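Local coordinates for cation efflux system protein CusF (Escherichia coli, PDB 3E6Z), which binds one copper ion per polypeptide and acts as a periplasmic metallochaperone in the Cus efflux system, which confers resistance to copper and silver, at residues G16-L19 / E20-K23. The protein carries 1 engineered substitution. Residues are numbered along the deposited sequence; the frame is centred on the assembly and turned at random.
Sequences GIDL and ESKK. With ACT (acetate ion), chain C.
A beta-hairpin turn closed by a G1 beta bulge joins strands 8-18 and 23-28 of the five-stranded OB-fold barrel, and Asp18 and Lys23 form its last antiparallel hydrogen-bonded pair. Two nearly straight bonds define that pair: Asp18 N to Lys23 O at 2.9 Å, and Lys23 N to Asp18 O at 3.0 Å. The bulge is evident from Lys22, whose backbone also faces Asp18: Lys22 N lies 2.8 Å from Asp18 O in a weak, strongly bent bond, and the positive phi of Lys22 (64°) then lets the following amide, Lys23 N, turn to the same oxygen. Inside the turn, the Asp18 carboxylate takes over as acceptor. With CG anti to the backbone N (chi1 -177°), OD1 swings over the loop and accepts two successive amides from different directions. Glu20 N, 2.9 Å from Asp18 OD1, approaches nearly along the C-O bond, whereas Ser21 N, 3.2 Å from that same OD1, comes from above the carboxylate plane. The Ser21 hydroxyl lies over the face of the carboxylate, OG 3.2 Å from Asp18 CG, on the same side as Ser21 N. Lys22 folds its chain back at chi2 and chi4, both near -63°, which carries its ammonium to the carbonyl of Leu19, with NZ to O at 2.9 Å. Lys23 instead sends its chain away from the turn; its NZ bonds an acetate oxygen at 2.8 Å, probably an ion from the crystallisation liquor, and also Thr44 OG1 on the next strand, while Arg42 NE holds the acetate too. One carboxylate oxygen thus satisfies two turn amides, and the folded lysine adds a third side-chain-to-backbone bond. The amide dipoles probably stabilise the negative charge of Asp18 in this solvent-facing turn.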
ATOM      1  N   GLY A  16      -7.621  -6.268  -5.609  1.00 10.55           N
ATOM      2  CA  GLY A  16      -8.095  -7.416  -4.920  1.00 11.05           C
ATOM      3  C   GLY A  16      -7.980  -7.223  -3.400  1.00 10.81           C
ATOM      4  O   GLY A  16      -7.002  -6.540  -2.957  1.00 10.87           O
ATOM      5  N   ILE A  17      -8.873  -7.840  -2.662  1.00 11.01           N
ATOM      6  CA  ILE A  17      -8.837  -7.828  -1.200  1.00 11.68           C
ATOM      7  C   ILE A  17      -9.072  -9.216  -0.738  1.00 12.02           C
ATOM      8  O   ILE A  17     -10.140  -9.799  -0.978  1.00 13.23           O
ATOM      9  CB  ILE A  17      -9.874  -6.861  -0.575  1.00 12.43           C
ATOM     10  CG1 ILE A  17      -9.635  -5.429  -1.060  1.00 12.59           C
ATOM     11  CG2 ILE A  17      -9.801  -6.960   0.962  1.00 13.06           C
ATOM     12  CD1 ILE A  17     -10.858  -4.539  -0.818  1.00 13.57           C
ATOM     13  N   ASP A  18      -8.114  -9.798  -0.007  1.00 12.50           N
ATOM     14  CA  ASP A  18      -8.272 -11.157   0.486  1.00 13.66           C
ATOM     15  C   ASP A  18      -8.105 -11.105   1.996  1.00 13.88           C
ATOM     16  O   ASP A  18      -6.989 -10.979   2.520  1.00 12.91           O
ATOM     17  CB  ASP A  18      -7.250 -12.079  -0.145  1.00 15.18           C
ATOM     18  CG  ASP A  18      -7.416 -13.576   0.302  1.00 16.07           C
ATOM     19  OD1 ASP A  18      -7.998 -13.849   1.341  1.00 17.94           O
ATOM     20  OD2 ASP A  18      -6.904 -14.410  -0.399  1.00 18.43           O
ATOM     21  N   LEU A  19      -9.200 -11.116   2.704  1.00 15.02           N
ATOM     22  CA  LEU A  19      -9.197 -11.094   4.183  1.00 16.05           C
ATOM     23  C   LEU A  19      -8.948 -12.433   4.868  1.00 17.56           C
ATOM     24  O   LEU A  19      -8.988 -12.526   6.133  1.00 18.66           O
ATOM     25  CB  LEU A  19     -10.488 -10.505   4.715  1.00 15.85           C
ATOM     26  CG  LEU A  19     -10.730  -9.064   4.279  1.00 15.41           C
ATOM     27  CD1 LEU A  19     -11.996  -8.504   4.910  1.00 16.00           C
ATOM     28  CD2 LEU A  19      -9.484  -8.175   4.524  1.00 14.83           C
ATOM     29  N   GLU A  20      -8.662 -13.471   4.129  1.00 18.27           N
ATOM     30  CA  GLU A  20      -8.154 -14.712   4.712  0.50 18.37           C
ATOM     31  C   GLU A  20      -6.635 -14.613   4.835  1.00 18.45           C
ATOM     32  O   GLU A  20      -6.035 -14.945   5.889  1.00 19.20           O
ATOM     33  CB  GLU A  20      -8.528 -15.933   3.848  0.50 19.09           C
ATOM     34  CG  GLU A  20      -9.765 -16.666   4.357  0.50 19.60           C
ATOM     35  CD  GLU A  20     -10.435 -17.528   3.289  0.50 19.77           C
ATOM     36  OE1 GLU A  20      -9.865 -17.709   2.163  0.50 20.60           O
ATOM     37  OE2 GLU A  20     -11.566 -18.020   3.543  0.50 20.58           O
ATOM     38  N   SER A  21      -5.973 -14.189   3.776  1.00 17.78           N
ATOM     39  CA  SER A  21      -4.522 -14.105   3.751  1.00 16.93           C
ATOM     40  C   SER A  21      -4.038 -12.741   4.200  1.00 15.52           C
ATOM     41  O   SER A  21      -2.830 -12.578   4.381  1.00 15.95           O
ATOM     42  CB  SER A  21      -3.968 -14.374   2.393  1.00 17.24           C
ATOM     43  OG  SER A  21      -4.458 -13.425   1.436  1.00 17.99           O
ATOM     44  N   LYS A  22      -5.003 -11.799   4.375  1.00 13.89           N
ATOM     45  CA  LYS A  22      -4.708 -10.417   4.852  1.00 12.92           C
ATOM     46  C   LYS A  22      -3.818  -9.683   3.815  1.00 11.74           C
ATOM     47  O   LYS A  22      -2.838  -9.040   4.154  1.00 12.24           O
ATOM     48  CB  LYS A  22      -4.058 -10.398   6.242  1.00 14.19           C
ATOM     49  CG  LYS A  22      -4.925 -11.091   7.342  1.00 15.76           C
ATOM     50  CD  LYS A  22      -6.273 -10.424   7.608  1.00 17.47           C
ATOM     51  CE  LYS A  22      -7.098 -10.908   8.781  1.00 17.84           C
ATOM     52  NZ  LYS A  22      -7.534 -12.314   8.667  1.00 19.04           N
ATOM     53  N   LYS A  23      -4.245  -9.761   2.516  1.00 11.23           N
ATOM     54  CA  LYS A  23      -3.478  -9.202   1.419  1.00 11.15           C
ATOM     55  C   LYS A  23      -4.402  -8.287   0.580  1.00 10.38           C
ATOM     56  O   LYS A  23      -5.476  -8.726   0.158  1.00 12.21           O
ATOM     57  CB  LYS A  23      -2.882 -10.282   0.533  1.00 11.69           C
ATOM     58  CG  LYS A  23      -1.907 -11.225   1.212  1.00 11.75           C
ATOM     59  CD  LYS A  23      -0.579 -10.604   1.588  1.00 11.67           C
ATOM     60  CE  LYS A  23       0.236 -11.601   2.365  1.00 11.61           C
ATOM     61  NZ  LYS A  23       1.670 -11.136   2.568  1.00 11.94           N
TER
HETATM   62  C   ACT C  89       3.632 -10.373  -0.636  1.00 12.98           C
HETATM   63  O   ACT C  89       3.108 -10.067   0.411  1.00 13.26           O
HETATM   64  OXT ACT C  89       3.354 -11.493  -1.205  1.00 14.48           O
HETATM   65  CH3 ACT C  89       4.566  -9.428  -1.250  1.00 14.07           C